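Local coordinates for DUF1116 domain-containing protein (Enterococcus faecalis, PDB 3CLQ), which is of unknown function but belongs to the AllG family, named after a subunit of oxamate carbamoyltransferase, to which it is probably related, at residues I27-D32 / V115-N120; K33-M38 / T109-Y114; V18-Q23 / E121-T126. One frame throughout, in Å; residues are numbered along the deposited sequence.

How the interactions relate
Interaction 1 is the central piece, a pairing of strands 26-33 and 114-120. Interactions 2 and 3 sit at its two ends, with centres about 24 Å apart and no touch between them. Interactions 1 and 2 are partly buried, while interaction 3 is a surface contact. Interaction 1 rests on backbone hydrogen bonds between strands, interrupted by one beta bulge. Interaction 2 follows where both chains leave the sheet: two backbone bonds remain, but side chains carry much of the rest. Interaction 3 joins the helix before strand 26-33 to the loop after strand 114-120. It is carried largely by side chains, with one hydroxyl bond and flat groups laid together.

Interaction 1: residues I27-D32 / V115-N120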
loop_
_atom_site.group_PDB
_atom_site.type_symbol
_atom_site.label_atom_id
_atom_site.label_comp_id
_atom_site.label_asym_id
_atom_site.label_seq_id
_atom_site.Cartn_x
_atom_site.Cartn_y
_atom_site.Cartn_z
ATOM N N ILE B 27 0.493 19.843 -4.926
ATOM C CA ILE B 27 1.892 19.426 -4.786
ATOM C C ILE B 27 2.450 19.777 -3.410
ATOM O O ILE B 27 2.376 20.926 -2.960
ATOM C CB ILE B 27 2.793 20.073 -5.862
ATOM C CG1 ILE B 27 2.204 19.845 -7.268
ATOM C CG2 ILE B 27 4.240 19.537 -5.769
ATOM C CD1 ILE B 27 2.054 18.380 -7.672
ATOM N N LEU B 28 3.000 18.783 -2.726
ATOM C CA LEU B 28 3.603 19.063 -1.444
ATOM C C LEU B 28 4.928 19.686 -1.757
ATOM O O LEU B 28 5.800 19.006 -2.336
ATOM C CB LEU B 28 3.814 17.786 -0.652
ATOM C CG LEU B 28 4.637 18.003 0.614
ATOM C CD1 LEU B 28 4.033 19.107 1.498
ATOM C CD2 LEU B 28 4.698 16.718 1.373
ATOM N N VAL B 29 5.081 20.969 -1.410
ATOM C CA VAL B 29 6.322 21.675 -1.750
ATOM C C VAL B 29 7.242 22.008 -0.581
ATOM O O VAL B 29 8.436 22.230 -0.771
ATOM C CB VAL B 29 6.103 22.938 -2.634
ATOM C CG1 VAL B 29 5.391 22.563 -3.931
ATOM C CG2 VAL B 29 5.360 24.068 -1.869
ATOM N N GLY B 30 6.711 22.041 0.631
ATOM C CA GLY B 30 7.553 22.415 1.755
ATOM C C GLY B 30 6.921 22.181 3.105
ATOM O O GLY B 30 5.801 21.657 3.200
ATOM N N PHE B 31 7.668 22.562 4.145
ATOM C CA PHE B 31 7.220 22.550 5.531
ATOM C C PHE B 31 7.801 23.769 6.193
ATOM O O PHE B 31 8.910 24.176 5.862
ATOM C CB PHE B 31 7.755 21.331 6.262
ATOM C CG PHE B 31 7.215 20.023 5.756
ATOM C CD1 PHE B 31 6.074 19.465 6.316
ATOM C CD2 PHE B 31 7.850 19.344 4.731
ATOM C CE1 PHE B 31 5.588 18.251 5.852
ATOM C CE2 PHE B 31 7.366 18.130 4.276
ATOM C CZ PHE B 31 6.247 17.582 4.825
ATOM N N ASP B 32 7.078 24.334 7.151
ATOM C CA ASP B 32 7.556 25.514 7.867
ATOM C C ASP B 32 6.605 25.892 9.021
ATOM O O ASP B 32 5.453 25.452 9.077
ATOM C CB ASP B 32 7.770 26.694 6.904
ATOM C CG ASP B 32 8.936 27.612 7.329
ATOM O OD1 ASP B 32 9.561 27.371 8.395
ATOM O OD2 ASP B 32 9.220 28.590 6.593
ATOM N N VAL B 115 3.760 23.163 9.556
ATOM C CA VAL B 115 2.671 22.771 8.653
ATOM C C VAL B 115 3.202 22.312 7.287
ATOM O O VAL B 115 4.271 22.752 6.884
ATOM C CB VAL B 115 1.641 23.927 8.446
ATOM C CG1 VAL B 115 0.810 24.136 9.691
ATOM C CG2 VAL B 115 2.335 25.235 8.035
ATOM N N HIS B 116 2.468 21.413 6.607
ATOM C CA HIS B 116 2.711 21.084 5.181
ATOM C C HIS B 116 2.427 22.317 4.346
ATOM O O HIS B 116 1.430 22.990 4.570
ATOM C CB HIS B 116 1.725 20.036 4.644
ATOM C CG HIS B 116 1.709 18.747 5.391
ATOM N ND1 HIS B 116 1.346 18.656 6.717
ATOM C CD2 HIS B 116 1.933 17.480 4.975
ATOM C CE1 HIS B 116 1.398 17.389 7.096
ATOM N NE2 HIS B 116 1.751 16.657 6.058
ATOM N N ILE B 117 3.260 22.614 3.365
ATOM C CA ILE B 117 2.890 23.654 2.434
ATOM C C ILE B 117 2.570 22.989 1.110
ATOM O O ILE B 117 3.464 22.422 0.472
ATOM C CB ILE B 117 4.014 24.628 2.208
ATOM C CG1 ILE B 117 4.639 25.023 3.537
ATOM C CG2 ILE B 117 3.490 25.839 1.499
ATOM C CD1 ILE B 117 6.120 25.325 3.423
ATOM N N ILE B 118 1.308 23.071 0.706
ATOM C CA ILE B 118 0.792 22.342 -0.439
ATOM C C ILE B 118 0.277 23.343 -1.452
ATOM O O ILE B 118 -0.541 24.181 -1.120
ATOM C CB ILE B 118 -0.371 21.407 -0.007
ATOM C CG1 ILE B 118 0.136 20.288 0.894
ATOM C CG2 ILE B 118 -1.057 20.782 -1.203
ATOM C CD1 ILE B 118 -0.977 19.576 1.593
ATOM N N LYS B 119 0.735 23.266 -2.686
ATOM C CA LYS B 119 0.453 24.325 -3.638
ATOM C C LYS B 119 -0.229 23.713 -4.829
ATOM O O LYS B 119 0.175 22.661 -5.277
ATOM C CB LYS B 119 1.757 24.994 -4.067
ATOM C CG LYS B 119 1.613 26.284 -4.835
ATOM C CD LYS B 119 2.991 26.949 -4.984
ATOM C CE LYS B 119 3.328 27.309 -6.452
ATOM N NZ LYS B 119 3.599 26.072 -7.286
ATOM N N ASN B 120 -1.273 24.354 -5.339
ATOM C CA ASN B 120 -1.964 23.822 -6.498
ATOM C C ASN B 120 -1.205 24.059 -7.812
ATOM O O ASN B 120 -1.089 25.194 -8.274
ATOM C CB ASN B 120 -3.349 24.431 -6.586
ATOM C CG ASN B 120 -4.280 23.624 -7.468
ATOM O OD1 ASN B 120 -3.839 22.888 -8.361
ATOM N ND2 ASN B 120 -5.586 23.762 -7.226
#
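One face of the His116 imidazole is covered near its rim by Phe31 CE1, which stands 3.8 Å above the imidazole plane. Leu28 CD1 comes to the edge of the same ring. The Phe31 and His116 planes meet obliquely, at 48°. Both side chains have CG anti to the carbonyl carbon; they lie side by side and point the same way. The Phe31 ring also has Val115 O lying obliquely to it.

The two residues form a non-hydrogen-bonded pair in an antiparallel sheet, whose central strands 26-33 and 114-120 are paired here, with a classic beta bulge in strand 26-33. The imidazole is fixed beyond these strands as well. ND1 is bonded to Thr129 O on the neighbouring strand 126-130, and NE2 to Thr236 OG1. Helix 146-168 packs on Leu28 and Phe31, on the same sheet face as His116.

Regular pairing runs on both sides of the bulge. Ile27 and Lys119 exchange two backbone bonds, with Ile27 N to Lys119 O at 2.9 Å. Asp32 and Val115 do the same at the other end, where Val115 N reaches Asp32 O at 2.9 Å.

At the bulge, Val29 and Gly30 both face Ile117. Ile117 O accepts twice: from Val29 N at 2.9 Å, nearly along the C=O axis, and from Gly30 N at 3.3 Å, on a lone pair. In return Ile117 N gives a 2.7 Å bond to Gly30 O. Ile117 crosses over the backbone of Gly30, which has no side chain. Its CD1 ends 3.3 Å from Gly30 C and 3.2 Å from Phe31 N.

Interaction 2: residues K33-M38 / T109-Y114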
loop_
_atom_site.group_PDB
_atom_site.type_symbol
_atom_site.label_atom_id
_atom_site.label_comp_id
_atom_site.label_asym_id
_atom_site.label_seq_id
_atom_site.Cartn_x
_atom_site.Cartn_y
_atom_site.Cartn_z
ATOM N N LYS B 33 7.112 26.677 9.962
ATOM C CA LYS B 33 6.301 27.130 11.064
ATOM C C LYS B 33 5.088 27.835 10.492
ATOM O O LYS B 33 5.197 28.595 9.543
ATOM C CB LYS B 33 7.099 28.089 11.954
ATOM C CG LYS B 33 8.402 27.512 12.501
ATOM C CD LYS B 33 8.965 28.383 13.598
ATOM C CE LYS B 33 9.718 27.555 14.622
ATOM N NZ LYS B 33 10.081 28.416 15.774
ATOM N N ALA B 34 3.929 27.585 11.074
ATOM C CA ALA B 34 2.725 28.297 10.682
ATOM C C ALA B 34 2.991 29.791 10.484
ATOM O O ALA B 34 2.738 30.340 9.420
ATOM C CB ALA B 34 1.668 28.101 11.714
ATOM N N ILE B 35 3.519 30.451 11.501
ATOM C CA ILE B 35 3.628 31.902 11.454
ATOM C C ILE B 35 4.451 32.437 10.279
ATOM O O ILE B 35 4.231 33.564 9.836
ATOM C CB ILE B 35 4.193 32.450 12.773
ATOM C CG1 ILE B 35 3.531 33.803 13.153
ATOM C CG2 ILE B 35 5.721 32.451 12.734
ATOM C CD1 ILE B 35 4.090 35.054 12.477
ATOM N N ASN B 36 5.390 31.637 9.771
ATOM C CA ASN B 36 6.222 32.065 8.640
ATOM C C ASN B 36 5.522 32.024 7.289
ATOM O O ASN B 36 5.955 32.702 6.363
ATOM C CB ASN B 36 7.497 31.225 8.514
ATOM C CG ASN B 36 8.425 31.383 9.682
ATOM O OD1 ASN B 36 8.360 32.367 10.413
ATOM N ND2 ASN B 36 9.306 30.403 9.869
ATOM N N VAL B 37 4.477 31.214 7.138
ATOM C CA VAL B 37 3.961 30.988 5.790
ATOM C C VAL B 37 2.456 31.136 5.590
ATOM O O VAL B 37 1.997 31.291 4.462
ATOM C CB VAL B 37 4.421 29.628 5.245
ATOM C CG1 VAL B 37 5.932 29.555 5.228
ATOM C CG2 VAL B 37 3.846 28.504 6.074
HETATM N N MSE B 38 1.685 31.092 6.666
HETATM C CA MSE B 38 0.224 31.141 6.552
HETATM C C MSE B 38 -0.304 32.567 6.454
HETATM O O MSE B 38 0.338 33.487 6.944
HETATM C CB MSE B 38 -0.415 30.408 7.726
HETATM C CG MSE B 38 0.027 28.950 7.797
HETATM SE SE MSE B 38 -1.276 27.807 8.707
HETATM C CE MSE B 38 -2.822 28.984 8.556
ATOM N N THR B 109 -3.835 24.790 15.927
ATOM C CA THR B 109 -2.614 25.053 15.187
ATOM C C THR B 109 -2.107 26.433 15.574
ATOM O O THR B 109 -2.803 27.427 15.372
ATOM C CB THR B 109 -2.894 24.937 13.685
ATOM O OG1 THR B 109 -3.490 23.667 13.451
ATOM C CG2 THR B 109 -1.642 25.045 12.863
ATOM N N SER B 110 -0.918 26.481 16.165
ATOM C CA SER B 110 -0.390 27.717 16.696
ATOM C C SER B 110 0.873 28.095 15.961
ATOM O O SER B 110 1.517 27.233 15.400
ATOM C CB SER B 110 -0.093 27.548 18.179
ATOM O OG SER B 110 1.154 26.916 18.381
ATOM N N PRO B 111 1.243 29.382 15.976
ATOM C CA PRO B 111 2.334 29.936 15.173
ATOM C C PRO B 111 3.583 29.070 15.042
ATOM O O PRO B 111 4.185 29.052 13.960
ATOM C CB PRO B 111 2.673 31.216 15.904
ATOM C CG PRO B 111 1.373 31.658 16.458
ATOM C CD PRO B 111 0.603 30.419 16.802
ATOM N N ASN B 112 3.969 28.354 16.102
ATOM C CA ASN B 112 5.221 27.568 16.070
ATOM C C ASN B 112 5.118 26.070 15.757
ATOM O O ASN B 112 6.118 25.347 15.803
ATOM C CB ASN B 112 6.040 27.806 17.328
ATOM C CG ASN B 112 6.545 29.208 17.399
ATOM O OD1 ASN B 112 7.378 29.613 16.591
ATOM N ND2 ASN B 112 6.024 29.978 18.339
HETATM N N MSE B 113 3.920 25.606 15.427
HETATM C CA MSE B 113 3.793 24.272 14.882
HETATM C C MSE B 113 4.218 24.301 13.428
HETATM O O MSE B 113 4.053 25.319 12.757
HETATM C CB MSE B 113 2.368 23.768 15.008
HETATM C CG MSE B 113 2.023 23.467 16.430
HETATM SE SE MSE B 113 0.128 23.142 16.679
HETATM C CE MSE B 113 -0.056 24.109 18.356
ATOM N N TYR B 114 4.781 23.193 12.953
ATOM C CA TYR B 114 5.128 23.079 11.551
ATOM C C TYR B 114 3.908 22.636 10.771
ATOM O O TYR B 114 3.108 21.851 11.277
ATOM C CB TYR B 114 6.283 22.104 11.370
ATOM C CG TYR B 114 7.591 22.809 11.418
ATOM C CD1 TYR B 114 8.146 23.192 12.639
ATOM C CD2 TYR B 114 8.255 23.151 10.251
ATOM C CE1 TYR B 114 9.361 23.899 12.691
ATOM C CE2 TYR B 114 9.465 23.841 10.288
ATOM C CZ TYR B 114 10.004 24.216 11.511
ATOM O OH TYR B 114 11.183 24.902 11.551
#
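A type I beta turn, Ser110 to Met113, meets the start of a short, weakly bonded helical turn at about residues 34-37, just where strands 26-33 and 114-120 end their pairing. Lys33 and Tyr114 form a last antiparallel non-hydrogen-bonded pair, with diverging side chains. Two backbone N-H groups then turn to the loop. Ala34 N lies nearly on the C=O axis of Met113 (a selenomethionine), 2.8 Å from its O. Ile35 N reaches Pro111 O at 2.9 Å, on a lone pair and almost straight at 171°.

Lys33 runs alongside Asn112. Its NZ bonds Asn112 OD1 at 3.1 Å, from above the carbonyl plane, while Asn112 ND2 is held by Glu73 of helix 60-73. Midway, Lys33 CG makes an off-centre CH-pi contact with the Tyr114 ring, 4.2 Å from its centroid. Lys33 N lies over a face of that ring near its rim. Ile35 crosses Pro111 obliquely, with Ile35 CB 3.7 Å from Pro111 CB.

N-H groups at the start of such a helical turn find loop carbonyls here, at a place where a strand pair gives way to a turn.

Interaction 3: residues V18-Q23 / E121-T126; sequences VTRIIQ and ETYGNT
A hydrogen bond is made at the C-terminal end of helix 6-23. Thr122 OG1 donates to Gln23 O at 2.8 Å, lying in the plane of that carbonyl. Gln23 is the last residue of the helix. Thr122 holds OG1 anti to its own carbonyl carbon (chi1 -51°), which turns the hydroxyl to the helix. Asn120 OD1 accepts from Thr122 N and so helps to place it.

Flat groups make up most of the rest. Tyr123 lies across Arg20, and the guanidinium and phenol planes are 32° apart. Tyr123 CD1 sits over the centre of the guanidinium, 3.4 Å above its plane. Arg20 NE lies over one face of the Tyr123 ring, with Tyr123 CE1 3.7 Å away. Thr122 CG2 covers the other face near the rim, 3.5 Å above the ring plane. The guanidinium is steadied by a bond from NH1 to Ala247 O at the end of helix 234-247, which Tyr123 also touches. The Gln23 amide is turned nearly parallel to the phenol, at 12°, and its NE2 is 3.5 Å from Tyr123 OH.

Close contact with the helix backbone completes the fit. The ring also reaches the main chain of Arg20, where Tyr123 CE2 is 3.5 Å from Arg20 O. That carbonyl is bonded to Ser24 OG.

Residues 121-125 connect strands 114-120 and 126-130. The arrangement is that of a beta-hairpin loop packed on a helix C-terminus, where last-turn carbonyls typically take donors from outside the helix.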
loop_
_atom_site.group_PDB
_atom_site.type_symbol
_atom_site.label_atom_id
_atom_site.label_comp_id
_atom_site.label_asym_id
_atom_site.label_seq_id
_atom_site.Cartn_x
_atom_site.Cartn_y
_atom_site.Cartn_z
ATOM N N VAL B 18 -16.664 21.941 -10.549
ATOM C CA VAL B 18 -16.170 20.569 -10.403
ATOM C C VAL B 18 -14.964 20.299 -11.295
ATOM O O VAL B 18 -14.128 19.441 -10.979
ATOM C CB VAL B 18 -17.274 19.484 -10.621
ATOM C CG1 VAL B 18 -17.730 19.421 -12.064
ATOM C CG2 VAL B 18 -16.767 18.115 -10.185
ATOM N N THR B 19 -14.863 21.036 -12.398
ATOM C CA THR B 19 -13.703 20.912 -13.268
ATOM C C THR B 19 -12.477 21.453 -12.581
ATOM O O THR B 19 -11.389 20.939 -12.789
ATOM C CB THR B 19 -13.871 21.614 -14.631
ATOM O OG1 THR B 19 -14.906 20.966 -15.370
ATOM C CG2 THR B 19 -12.592 21.496 -15.451
ATOM N N ARG B 20 -12.628 22.487 -11.765
ATOM C CA ARG B 20 -11.472 22.961 -11.044
ATOM C C ARG B 20 -11.028 21.886 -10.063
ATOM O O ARG B 20 -9.892 21.434 -10.107
ATOM C CB ARG B 20 -11.735 24.272 -10.348
ATOM C CG ARG B 20 -11.982 25.416 -11.305
ATOM C CD ARG B 20 -11.737 26.722 -10.605
ATOM N NE ARG B 20 -10.961 27.606 -11.461
ATOM C CZ ARG B 20 -10.044 28.476 -11.040
ATOM N NH1 ARG B 20 -9.747 28.602 -9.750
ATOM N NH2 ARG B 20 -9.421 29.224 -11.931
ATOM N N ILE B 21 -11.945 21.427 -9.237
ATOM C CA ILE B 21 -11.656 20.424 -8.238
ATOM C C ILE B 21 -10.950 19.226 -8.845
ATOM O O ILE B 21 -9.874 18.830 -8.395
ATOM C CB ILE B 21 -12.971 20.004 -7.575
ATOM C CG1 ILE B 21 -13.627 21.226 -6.931
ATOM C CG2 ILE B 21 -12.778 18.848 -6.577
ATOM C CD1 ILE B 21 -15.100 21.018 -6.541
ATOM N N ILE B 22 -11.537 18.657 -9.890
ATOM C CA ILE B 22 -10.972 17.444 -10.501
ATOM C C ILE B 22 -9.587 17.690 -11.071
ATOM O O ILE B 22 -8.687 16.861 -10.919
ATOM C CB ILE B 22 -11.887 16.910 -11.620
ATOM C CG1 ILE B 22 -13.101 16.195 -11.029
ATOM C CG2 ILE B 22 -11.121 15.998 -12.591
ATOM C CD1 ILE B 22 -14.235 16.043 -12.019
ATOM N N GLN B 23 -9.400 18.828 -11.730
ATOM C CA GLN B 23 -8.118 19.110 -12.367
ATOM C C GLN B 23 -7.053 19.767 -11.484
ATOM O O GLN B 23 -5.911 19.912 -11.913
ATOM C CB GLN B 23 -8.334 19.951 -13.609
ATOM C CG GLN B 23 -9.214 19.266 -14.595
ATOM C CD GLN B 23 -9.357 20.044 -15.881
ATOM O OE1 GLN B 23 -9.771 19.493 -16.897
ATOM N NE2 GLN B 23 -9.016 21.325 -15.847
ATOM N N GLU B 121 -0.716 22.983 -8.428
ATOM C CA GLU B 121 0.053 23.102 -9.672
ATOM C C GLU B 121 -0.803 23.654 -10.814
ATOM O O GLU B 121 -0.284 24.263 -11.754
ATOM C CB GLU B 121 0.668 21.761 -10.082
ATOM C CG GLU B 121 1.653 21.840 -11.247
ATOM C CD GLU B 121 2.151 20.459 -11.738
ATOM O OE1 GLU B 121 1.491 19.826 -12.606
ATOM O OE2 GLU B 121 3.220 20.005 -11.274
ATOM N N THR B 122 -2.112 23.448 -10.745
ATOM C CA THR B 122 -2.958 23.887 -11.835
ATOM C C THR B 122 -3.428 25.324 -11.618
ATOM O O THR B 122 -3.404 26.137 -12.547
ATOM C CB THR B 122 -4.171 22.955 -11.996
ATOM O OG1 THR B 122 -3.723 21.608 -12.071
ATOM C CG2 THR B 122 -4.954 23.280 -13.263
ATOM N N TYR B 123 -3.838 25.635 -10.392
ATOM C CA TYR B 123 -4.612 26.852 -10.123
ATOM C C TYR B 123 -3.860 27.809 -9.193
ATOM O O TYR B 123 -4.274 28.957 -8.956
ATOM C CB TYR B 123 -6.020 26.482 -9.597
ATOM C CG TYR B 123 -6.856 25.829 -10.688
ATOM C CD1 TYR B 123 -7.192 26.562 -11.831
ATOM C CD2 TYR B 123 -7.269 24.479 -10.615
ATOM C CE1 TYR B 123 -7.919 26.002 -12.878
ATOM C CE2 TYR B 123 -8.015 23.891 -11.674
ATOM C CZ TYR B 123 -8.325 24.679 -12.818
ATOM O OH TYR B 123 -9.047 24.220 -13.914
ATOM N N GLY B 124 -2.752 27.311 -8.663
ATOM C CA GLY B 124 -1.807 28.144 -7.964
ATOM C C GLY B 124 -2.177 28.621 -6.585
ATOM O O GLY B 124 -1.550 29.556 -6.071
ATOM N N ASN B 125 -3.187 28.015 -5.976
ATOM C CA ASN B 125 -3.525 28.368 -4.607
ATOM C C ASN B 125 -2.839 27.415 -3.641
ATOM O O ASN B 125 -2.481 26.293 -4.000
ATOM C CB ASN B 125 -5.031 28.378 -4.390
ATOM C CG ASN B 125 -5.641 26.995 -4.525
ATOM O OD1 ASN B 125 -5.736 26.458 -5.636
ATOM N ND2 ASN B 125 -6.067 26.404 -3.395
ATOM N N THR B 126 -2.647 27.872 -2.408
ATOM C CA THR B 126 -1.936 27.082 -1.405
ATOM C C THR B 126 -2.859 26.682 -0.244
ATOM O O THR B 126 -3.722 27.452 0.170
ATOM C CB THR B 126 -0.746 27.888 -0.817
ATOM O OG1 THR B 126 0.108 28.347 -1.865
ATOM C CG2 THR B 126 0.053 27.036 0.128
#